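Local coordinates for protein arabinogalactan endo-1,4-beta-galactosidase (Ignisphaera aggregans, PDB 7OSK) that probably hydrolyses internal beta-1,4-galactosidic linkages of galactans, through the calcium-binding family 53 glycoside hydrolase domain modelled here, at residues Ile51-Leu65 and Gly348-Ala362. Numbering follows the deposited sequence.
Sequences IRGVDASEAPWIIEL and GIFYWGATWIPYPGA
Strand 51-55 runs parallel to strand 348-352, their axes 24° apart, and backbone bonds alternate between them, among them Gly-53 N to Ile-349 O at 2.9 Å and Asp-55 N to Tyr-351 O at 2.8 Å. The pairing joins the first and last strands of the eight-stranded TIM barrel and so closes it. On the side of Ile-51 and Phe-350, Ile-51 CG2 sits over a face of the phenyl ring, whose CD1 lies close to Gly-53, which has no side chain. At the C-terminal ends of the strands polar groups come in: Asp-55 lies alongside Trp-352, and a water links Asp-55 OD2 to Trp-352 NE1. A second water gives bonds to Asp-55 O and Glu-58 OE1 and receives them from Thr-355 N and OG1, satisfying four buried polar atoms at once.

With CG anti to the carbonyl carbon (chi1 -52°), Glu-58 sets CG over the five-membered ring of Trp-356, 3.8 Å from the centroid, and the bend at chi2 lays the carboxylate along the indole, stacked, their planes 18° from parallel. The same indole spends its NE1 hydrogen on Ala-362 O at 3.0 Å, bracing the loop; a leucine in its place would probably leave that carbonyl without its donor and Glu-58 without its flat support. Farther along, Trp-61 NE1 reaches Gly-361 O at 2.9 Å in the indole plane, while Ile-62 CG1 packs on Ala-362 CB, 3.6 Å away.

Around this seam, Arg-92 and Arg-94 of strand 90-95 pair with Asp-55 and Glu-58, helix 390-393 covers the Val-54 and Tyr-351 side, and Asn-370, a calcium ligand, bonds Trp-356 O.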
ATOM      1  N   ILE A  51       9.911   9.450  -0.017  1.00 23.05           N
ATOM      2  CA  ILE A  51       9.095   8.441  -0.689  1.00 21.98           C
ATOM      3  C   ILE A  51       7.780   9.048  -1.156  1.00 21.45           C
ATOM      4  O   ILE A  51       6.866   9.276  -0.366  1.00 21.52           O
ATOM      5  CB  ILE A  51       8.814   7.214   0.217  1.00 21.92           C
ATOM      6  CG1 ILE A  51      10.121   6.481   0.519  1.00 23.42           C
ATOM      7  CG2 ILE A  51       7.805   6.259  -0.447  1.00 20.90           C
ATOM      8  CD1 ILE A  51       9.959   5.240   1.371  1.00 24.39           C
ATOM      9  N   ARG A  52       7.714   9.318  -2.454  1.00 21.49           N
ATOM     10  CA  ARG A  52       6.497   9.786  -3.100  1.00 23.10           C
ATOM     11  C   ARG A  52       5.991   8.658  -3.993  1.00 22.88           C
ATOM     12  O   ARG A  52       6.131   8.708  -5.212  1.00 23.40           O
ATOM     13  CB  ARG A  52       6.760  11.059  -3.911  1.00 22.63           C
ATOM     14  CG  ARG A  52       7.644  12.091  -3.201  1.00 23.18           C
ATOM     15  CD  ARG A  52       8.472  12.941  -4.167  1.00 25.74           C
ATOM     16  NE  ARG A  52       9.147  12.147  -5.199  1.00 27.91           N
ATOM     17  CZ  ARG A  52      10.355  12.401  -5.697  1.00 24.12           C
ATOM     18  NH1 ARG A  52      11.069  13.433  -5.269  1.00 26.38           N
ATOM     19  NH2 ARG A  52      10.853  11.610  -6.635  1.00 22.49           N
ATOM     20  N   GLY A  53       5.416   7.633  -3.374  1.00 22.83           N
ATOM     21  CA  GLY A  53       5.056   6.418  -4.084  1.00 22.79           C
ATOM     22  C   GLY A  53       3.574   6.275  -4.357  1.00 19.92           C
ATOM     23  O   GLY A  53       2.764   7.091  -3.915  1.00 17.04           O
ATOM     24  N   VAL A  54       3.234   5.235  -5.112  1.00 21.17           N
ATOM     25  CA  VAL A  54       1.850   4.854  -5.358  1.00 20.49           C
ATOM     26  C   VAL A  54       1.737   3.337  -5.299  1.00 18.58           C
ATOM     27  O   VAL A  54       2.723   2.632  -5.517  1.00 19.79           O
ATOM     28  CB  VAL A  54       1.342   5.347  -6.732  1.00 19.78           C
ATOM     29  CG1 VAL A  54       1.321   6.866  -6.788  1.00 19.35           C
ATOM     30  CG2 VAL A  54       2.197   4.776  -7.857  1.00 22.78           C
ATOM     31  N   ASP A  55       0.541   2.841  -5.000  1.00 19.97           N
ATOM     32  CA  ASP A  55       0.276   1.408  -5.053  1.00 19.16           C
ATOM     33  C   ASP A  55      -0.326   1.058  -6.409  1.00 19.32           C
ATOM     34  O   ASP A  55      -1.460   1.433  -6.708  1.00 20.00           O
ATOM     35  CB  ASP A  55      -0.663   0.981  -3.924  1.00 17.69           C
ATOM     36  CG  ASP A  55      -0.768  -0.529  -3.793  1.00 18.44           C
ATOM     37  OD1 ASP A  55      -1.364  -1.167  -4.687  1.00 18.32           O
ATOM     38  OD2 ASP A  55      -0.264  -1.083  -2.794  1.00 17.25           O
ATOM     39  N   ALA A  56       0.441   0.341  -7.225  1.00 19.43           N
ATOM     40  CA  ALA A  56       0.021  -0.015  -8.577  1.00 21.03           C
ATOM     41  C   ALA A  56      -0.242  -1.512  -8.694  1.00 19.59           C
ATOM     42  O   ALA A  56       0.058  -2.125  -9.717  1.00 19.38           O
ATOM     43  CB  ALA A  56       1.080   0.417  -9.585  1.00 20.14           C
ATOM     44  N   SER A  57      -0.813  -2.093  -7.644  1.00 19.36           N
ATOM     45  CA  SER A  57      -1.033  -3.535  -7.588  1.00 19.33           C
ATOM     46  C   SER A  57      -2.001  -4.025  -8.665  1.00 17.63           C
ATOM     47  O   SER A  57      -1.900  -5.160  -9.127  1.00 16.06           O
ATOM     48  CB  SER A  57      -1.558  -3.933  -6.208  1.00 19.06           C
ATOM     49  OG  SER A  57      -0.696  -3.471  -5.182  1.00 19.33           O
ATOM     50  N   GLU A  58      -2.934  -3.166  -9.067  1.00 18.21           N
ATOM     51  CA  GLU A  58      -3.967  -3.556 -10.019  1.00 16.88           C
ATOM     52  C   GLU A  58      -3.521  -3.337 -11.463  1.00 19.60           C
ATOM     53  O   GLU A  58      -4.107  -3.892 -12.392  1.00 17.72           O
ATOM     54  CB  GLU A  58      -5.262  -2.778  -9.761  1.00 18.37           C
ATOM     55  CG  GLU A  58      -5.757  -2.819  -8.322  1.00 17.02           C
ATOM     56  CD  GLU A  58      -4.998  -1.883  -7.398  1.00 17.39           C
ATOM     57  OE1 GLU A  58      -4.544  -0.815  -7.858  1.00 16.60           O
ATOM     58  OE2 GLU A  58      -4.853  -2.222  -6.205  1.00 18.92           O
ATOM     59  N   ALA A  59      -2.480  -2.528 -11.646  1.00 21.10           N
ATOM     60  CA  ALA A  59      -2.059  -2.119 -12.982  1.00 17.99           C
ATOM     61  C   ALA A  59      -1.713  -3.306 -13.886  1.00 20.18           C
ATOM     62  O   ALA A  59      -2.223  -3.388 -15.001  1.00 19.94           O
ATOM     63  CB  ALA A  59      -0.877  -1.157 -12.893  1.00 16.74           C
ATOM     64  N   PRO A  60      -0.857  -4.231 -13.413  1.00 20.87           N
ATOM     65  CA  PRO A  60      -0.435  -5.331 -14.291  1.00 18.90           C
ATOM     66  C   PRO A  60      -1.597  -6.118 -14.892  1.00 18.97           C
ATOM     67  O   PRO A  60      -1.538  -6.472 -16.067  1.00 20.80           O
ATOM     68  CB  PRO A  60       0.397  -6.219 -13.359  1.00 18.34           C
ATOM     69  CG  PRO A  60       0.893  -5.295 -12.313  1.00 18.36           C
ATOM     70  CD  PRO A  60      -0.234  -4.340 -12.081  1.00 19.12           C
ATOM     71  N   TRP A  61      -2.635  -6.377 -14.101  1.00 18.24           N
ATOM     72  CA  TRP A  61      -3.810  -7.095 -14.587  1.00 19.60           C
ATOM     73  C   TRP A  61      -4.558  -6.279 -15.639  1.00 19.59           C
ATOM     74  O   TRP A  61      -4.972  -6.810 -16.666  1.00 18.40           O
ATOM     75  CB  TRP A  61      -4.737  -7.438 -13.417  1.00 19.89           C
ATOM     76  CG  TRP A  61      -6.001  -8.159 -13.802  1.00 17.77           C
ATOM     77  CD1 TRP A  61      -7.275  -7.680 -13.709  1.00 17.36           C
ATOM     78  CD2 TRP A  61      -6.111  -9.487 -14.330  1.00 17.92           C
ATOM     79  NE1 TRP A  61      -8.169  -8.625 -14.145  1.00 16.12           N
ATOM     80  CE2 TRP A  61      -7.480  -9.744 -14.532  1.00 16.97           C
ATOM     81  CE3 TRP A  61      -5.183 -10.484 -14.653  1.00 21.56           C
ATOM     82  CZ2 TRP A  61      -7.948 -10.954 -15.043  1.00 17.38           C
ATOM     83  CZ3 TRP A  61      -5.649 -11.686 -15.161  1.00 19.06           C
ATOM     84  CH2 TRP A  61      -7.019 -11.909 -15.351  1.00 17.40           C
ATOM     85  N   ILE A  62      -4.714  -4.984 -15.376  1.00 20.71           N
ATOM     86  CA  ILE A  62      -5.387  -4.075 -16.301  1.00 18.19           C
ATOM     87  C   ILE A  62      -4.709  -4.067 -17.674  1.00 20.17           C
ATOM     88  O   ILE A  62      -5.381  -4.096 -18.704  1.00 19.61           O
ATOM     89  CB  ILE A  62      -5.421  -2.634 -15.736  1.00 19.12           C
ATOM     90  CG1 ILE A  62      -6.309  -2.585 -14.489  1.00 21.25           C
ATOM     91  CG2 ILE A  62      -5.927  -1.643 -16.786  1.00 18.82           C
ATOM     92  CD1 ILE A  62      -6.304  -1.248 -13.756  1.00 21.61           C
ATOM     93  N   ILE A  63      -3.380  -4.025 -17.678  1.00 19.87           N
ATOM     94  CA  ILE A  63      -2.613  -3.981 -18.920  1.00 19.37           C
ATOM     95  C   ILE A  63      -2.784  -5.273 -19.720  1.00 20.43           C
ATOM     96  O   ILE A  63      -2.829  -5.251 -20.952  1.00 19.63           O
ATOM     97  CB  ILE A  63      -1.111  -3.743 -18.640  1.00 18.32           C
ATOM     98  CG1 ILE A  63      -0.917  -2.436 -17.865  1.00 19.72           C
ATOM     99  CG2 ILE A  63      -0.315  -3.699 -19.945  1.00 18.81           C
ATOM    100  CD1 ILE A  63       0.487  -2.231 -17.328  1.00 19.21           C
ATOM    101  N   GLU A  64      -2.882  -6.397 -19.017  1.00 19.49           N
ATOM    102  CA  GLU A  64      -3.033  -7.693 -19.666  1.00 21.17           C
ATOM    103  C   GLU A  64      -4.372  -7.795 -20.387  1.00 19.86           C
ATOM    104  O   GLU A  64      -4.485  -8.474 -21.406  1.00 22.54           O
ATOM    105  CB  GLU A  64      -2.897  -8.825 -18.642  1.00 23.21           C
ATOM    106  CG  GLU A  64      -1.474  -9.020 -18.126  1.00 27.64           C
ATOM    107  CD  GLU A  64      -1.374 -10.088 -17.050  1.00 29.68           C
ATOM    108  OE1 GLU A  64      -2.349 -10.846 -16.874  1.00 34.96           O
ATOM    109  OE2 GLU A  64      -0.318 -10.168 -16.384  1.00 23.74           O
ATOM    110  N   LEU A  65      -5.381  -7.112 -19.858  1.00 18.84           N
ATOM    111  CA  LEU A  65      -6.718  -7.150 -20.440  1.00 17.86           C
ATOM    112  C   LEU A  65      -6.846  -6.208 -21.635  1.00 18.58           C
ATOM    113  O   LEU A  65      -7.752  -6.361 -22.455  1.00 19.71           O
ATOM    114  CB  LEU A  65      -7.767  -6.796 -19.382  1.00 19.19           C
ATOM    115  CG  LEU A  65      -7.850  -7.714 -18.159  1.00 19.29           C
ATOM    116  CD1 LEU A  65      -8.994  -7.284 -17.253  1.00 18.02           C
ATOM    117  CD2 LEU A  65      -8.004  -9.177 -18.557  1.00 19.19           C
ATOM    118  N   GLY A 348       7.792   8.806   3.971  1.00 23.09           N
ATOM    119  CA  GLY A 348       6.978   9.231   2.848  1.00 23.96           C
ATOM    120  C   GLY A 348       5.601   8.611   2.806  1.00 19.69           C
ATOM    121  O   GLY A 348       5.045   8.248   3.839  1.00 21.76           O
ATOM    122  N   ILE A 349       5.055   8.496   1.599  1.00 21.77           N
ATOM    123  CA  ILE A 349       3.677   8.063   1.417  1.00 18.68           C
ATOM    124  C   ILE A 349       3.507   7.184   0.177  1.00 21.48           C
ATOM    125  O   ILE A 349       4.318   7.235  -0.751  1.00 20.86           O
ATOM    126  CB  ILE A 349       2.729   9.281   1.305  1.00 18.44           C
ATOM    127  CG1 ILE A 349       3.024  10.086   0.040  1.00 18.80           C
ATOM    128  CG2 ILE A 349       2.868  10.198   2.514  1.00 23.36           C
ATOM    129  CD1 ILE A 349       1.877  10.125  -0.927  1.00 20.70           C
ATOM    130  N   PHE A 350       2.462   6.358   0.191  1.00 22.61           N
ATOM    131  CA  PHE A 350       2.014   5.646  -1.004  1.00 20.52           C
ATOM    132  C   PHE A 350       0.537   5.915  -1.239  1.00 20.28           C
ATOM    133  O   PHE A 350      -0.297   5.620  -0.383  1.00 21.80           O
ATOM    134  CB  PHE A 350       2.236   4.138  -0.880  1.00 19.51           C
ATOM    135  CG  PHE A 350       3.677   3.730  -0.827  1.00 17.90           C
ATOM    136  CD1 PHE A 350       4.387   3.497  -1.988  1.00 20.14           C
ATOM    137  CD2 PHE A 350       4.316   3.556   0.388  1.00 18.20           C
ATOM    138  CE1 PHE A 350       5.710   3.109  -1.940  1.00 21.23           C
ATOM    139  CE2 PHE A 350       5.637   3.171   0.442  1.00 17.31           C
ATOM    140  CZ  PHE A 350       6.335   2.947  -0.723  1.00 20.88           C
ATOM    141  N   TYR A 351       0.213   6.465  -2.403  1.00 20.18           N
ATOM    142  CA  TYR A 351      -1.176   6.671  -2.779  1.00 19.59           C
ATOM    143  C   TYR A 351      -1.764   5.357  -3.280  1.00 20.23           C
ATOM    144  O   TYR A 351      -1.292   4.802  -4.275  1.00 18.86           O
ATOM    145  CB  TYR A 351      -1.291   7.753  -3.849  1.00 21.83           C
ATOM    146  CG  TYR A 351      -2.706   8.218  -4.064  1.00 19.39           C
ATOM    147  CD1 TYR A 351      -3.563   7.519  -4.898  1.00 19.37           C
ATOM    148  CD2 TYR A 351      -3.188   9.348  -3.425  1.00 18.65           C
ATOM    149  CE1 TYR A 351      -4.857   7.934  -5.093  1.00 21.17           C
ATOM    150  CE2 TYR A 351      -4.483   9.774  -3.617  1.00 20.60           C
ATOM    151  CZ  TYR A 351      -5.315   9.063  -4.450  1.00 22.92           C
ATOM    152  OH  TYR A 351      -6.609   9.485  -4.639  1.00 24.22           O
ATOM    153  N   TRP A 352      -2.793   4.864  -2.594  1.00 19.78           N
ATOM    154  CA  TRP A 352      -3.349   3.544  -2.889  1.00 20.19           C
ATOM    155  C   TRP A 352      -4.454   3.611  -3.939  1.00 20.50           C
ATOM    156  O   TRP A 352      -5.304   4.500  -3.905  1.00 21.85           O
ATOM    157  CB  TRP A 352      -3.888   2.891  -1.612  1.00 18.39           C
ATOM    158  CG  TRP A 352      -4.202   1.434  -1.785  1.00 20.11           C
ATOM    159  CD1 TRP A 352      -3.336   0.385  -1.648  1.00 19.96           C
ATOM    160  CD2 TRP A 352      -5.467   0.864  -2.135  1.00 19.27           C
ATOM    161  NE1 TRP A 352      -3.986  -0.801  -1.889  1.00 19.01           N
ATOM    162  CE2 TRP A 352      -5.297  -0.534  -2.190  1.00 19.26           C
ATOM    163  CE3 TRP A 352      -6.728   1.400  -2.407  1.00 17.97           C
ATOM    164  CZ2 TRP A 352      -6.337  -1.401  -2.505  1.00 20.20           C
ATOM    165  CZ3 TRP A 352      -7.761   0.538  -2.719  1.00 21.57           C
ATOM    166  CH2 TRP A 352      -7.560  -0.848  -2.766  1.00 21.76           C
ATOM    167  N   GLY A 353      -4.433   2.662  -4.869  1.00 18.71           N
ATOM    168  CA  GLY A 353      -5.422   2.608  -5.931  1.00 19.00           C
ATOM    169  C   GLY A 353      -5.181   3.679  -6.977  1.00 20.20           C
ATOM    170  O   GLY A 353      -6.111   4.131  -7.643  1.00 18.61           O
ATOM    171  N   ALA A 354      -3.920   4.076  -7.121  1.00 20.89           N
ATOM    172  CA  ALA A 354      -3.542   5.164  -8.018  1.00 21.25           C
ATOM    173  C   ALA A 354      -3.770   4.814  -9.485  1.00 19.00           C
ATOM    174  O   ALA A 354      -4.090   5.682 -10.295  1.00 17.50           O
ATOM    175  CB  ALA A 354      -2.086   5.534  -7.797  1.00 21.01           C
ATOM    176  N   THR A 355      -3.594   3.540  -9.814  1.00 20.08           N
ATOM    177  CA  THR A 355      -3.673   3.075 -11.194  1.00 20.89           C
ATOM    178  C   THR A 355      -4.950   2.288 -11.461  1.00 18.79           C
ATOM    179  O   THR A 355      -5.114   1.705 -12.532  1.00 19.11           O
ATOM    180  CB  THR A 355      -2.467   2.183 -11.544  1.00 21.35           C
ATOM    181  OG1 THR A 355      -2.524   0.974 -10.774  1.00 22.83           O
ATOM    182  CG2 THR A 355      -1.164   2.910 -11.252  1.00 20.46           C
ATOM    183  N   TRP A 356      -5.856   2.274 -10.491  1.00 20.28           N
ATOM    184  CA  TRP A 356      -7.054   1.451 -10.597  1.00 22.07           C
ATOM    185  C   TRP A 356      -8.119   2.142 -11.451  1.00 20.03           C
ATOM    186  O   TRP A 356      -9.129   2.628 -10.943  1.00 18.83           O
ATOM    187  CB  TRP A 356      -7.596   1.126  -9.202  1.00 20.88           C
ATOM    188  CG  TRP A 356      -8.400  -0.137  -9.149  1.00 21.50           C
ATOM    189  CD1 TRP A 356      -8.790  -0.911 -10.203  1.00 20.47           C
ATOM    190  CD2 TRP A 356      -8.903  -0.783  -7.973  1.00 21.01           C
ATOM    191  NE1 TRP A 356      -9.507  -1.993  -9.758  1.00 19.75           N
ATOM    192  CE2 TRP A 356      -9.591  -1.938  -8.392  1.00 20.13           C
ATOM    193  CE3 TRP A 356      -8.840  -0.493  -6.606  1.00 18.23           C
ATOM    194  CZ2 TRP A 356     -10.211  -2.803  -7.497  1.00 22.23           C
ATOM    195  CZ3 TRP A 356      -9.457  -1.353  -5.717  1.00 20.27           C
ATOM    196  CH2 TRP A 356     -10.134  -2.494  -6.166  1.00 23.67           C
ATOM    197  N   ILE A 357      -7.875   2.176 -12.758  1.00 21.05           N
ATOM    198  CA  ILE A 357      -8.808   2.779 -13.701  1.00 22.20           C
ATOM    199  C   ILE A 357      -9.939   1.802 -14.025  1.00 22.52           C
ATOM    200  O   ILE A 357      -9.769   0.591 -13.886  1.00 24.10           O
ATOM    201  CB  ILE A 357      -8.090   3.202 -15.000  1.00 22.36           C
ATOM    202  CG1 ILE A 357      -7.433   1.995 -15.677  1.00 21.36           C
ATOM    203  CG2 ILE A 357      -7.037   4.261 -14.697  1.00 19.76           C
ATOM    204  CD1 ILE A 357      -7.077   2.235 -17.127  1.00 22.31           C
ATOM    205  N   PRO A 358     -11.100   2.321 -14.458  1.00 21.58           N
ATOM    206  CA  PRO A 358     -12.205   1.417 -14.778  1.00 21.86           C
ATOM    207  C   PRO A 358     -11.951   0.650 -16.066  1.00 23.86           C
ATOM    208  O   PRO A 358     -11.686   1.262 -17.101  1.00 26.68           O
ATOM    209  CB  PRO A 358     -13.399   2.363 -14.924  1.00 23.77           C
ATOM    210  CG  PRO A 358     -12.802   3.643 -15.367  1.00 23.70           C
ATOM    211  CD  PRO A 358     -11.457   3.731 -14.701  1.00 23.45           C
ATOM    212  N   TYR A 359     -12.024  -0.675 -15.997  1.00 23.49           N
ATOM    213  CA  TYR A 359     -11.845  -1.509 -17.175  1.00 21.26           C
ATOM    214  C   TYR A 359     -12.585  -2.832 -16.996  1.00 21.15           C
ATOM    215  O   TYR A 359     -12.566  -3.404 -15.908  1.00 21.83           O
ATOM    216  CB  TYR A 359     -10.362  -1.769 -17.437  1.00 20.14           C
ATOM    217  CG  TYR A 359     -10.064  -2.139 -18.875  1.00 23.41           C
ATOM    218  CD1 TYR A 359      -9.783  -1.160 -19.819  1.00 22.54           C
ATOM    219  CD2 TYR A 359     -10.075  -3.465 -19.292  1.00 21.56           C
ATOM    220  CE1 TYR A 359      -9.518  -1.491 -21.136  1.00 20.91           C
ATOM    221  CE2 TYR A 359      -9.807  -3.804 -20.606  1.00 20.13           C
ATOM    222  CZ  TYR A 359      -9.529  -2.811 -21.522  1.00 22.11           C
ATOM    223  OH  TYR A 359      -9.263  -3.137 -22.834  1.00 28.28           O
ATOM    224  N   PRO A 360     -13.251  -3.316 -18.058  1.00 22.60           N
ATOM    225  CA  PRO A 360     -13.915  -4.620 -17.965  1.00 21.42           C
ATOM    226  C   PRO A 360     -12.959  -5.736 -17.555  1.00 21.30           C
ATOM    227  O   PRO A 360     -11.953  -5.963 -18.232  1.00 21.03           O
ATOM    228  CB  PRO A 360     -14.442  -4.844 -19.386  1.00 17.82           C
ATOM    229  CG  PRO A 360     -14.637  -3.483 -19.928  1.00 18.53           C
ATOM    230  CD  PRO A 360     -13.531  -2.655 -19.346  1.00 22.60           C
ATOM    231  N   GLY A 361     -13.271  -6.410 -16.452  1.00 19.66           N
ATOM    232  CA  GLY A 361     -12.467  -7.522 -15.977  1.00 21.55           C
ATOM    233  C   GLY A 361     -11.512  -7.148 -14.859  1.00 17.82           C
ATOM    234  O   GLY A 361     -10.974  -8.025 -14.181  1.00 19.74           O
ATOM    235  N   ALA A 362     -11.307  -5.848 -14.666  1.00 19.14           N
ATOM    236  CA  ALA A 362     -10.378  -5.351 -13.653  1.00 19.80           C
ATOM    237  C   ALA A 362     -11.122  -4.773 -12.453  1.00 20.56           C
ATOM    238  O   ALA A 362     -10.754  -3.723 -11.930  1.00 20.52           O
ATOM    239  CB  ALA A 362      -9.458  -4.301 -14.254  1.00 18.21           C
TER
HETATM  240  O   HOH W   1      -3.559   1.378  -8.393  1.00 15.44           O
HETATM  241  O   HOH W   2      -2.195  -3.166  -1.821  1.00 16.22           O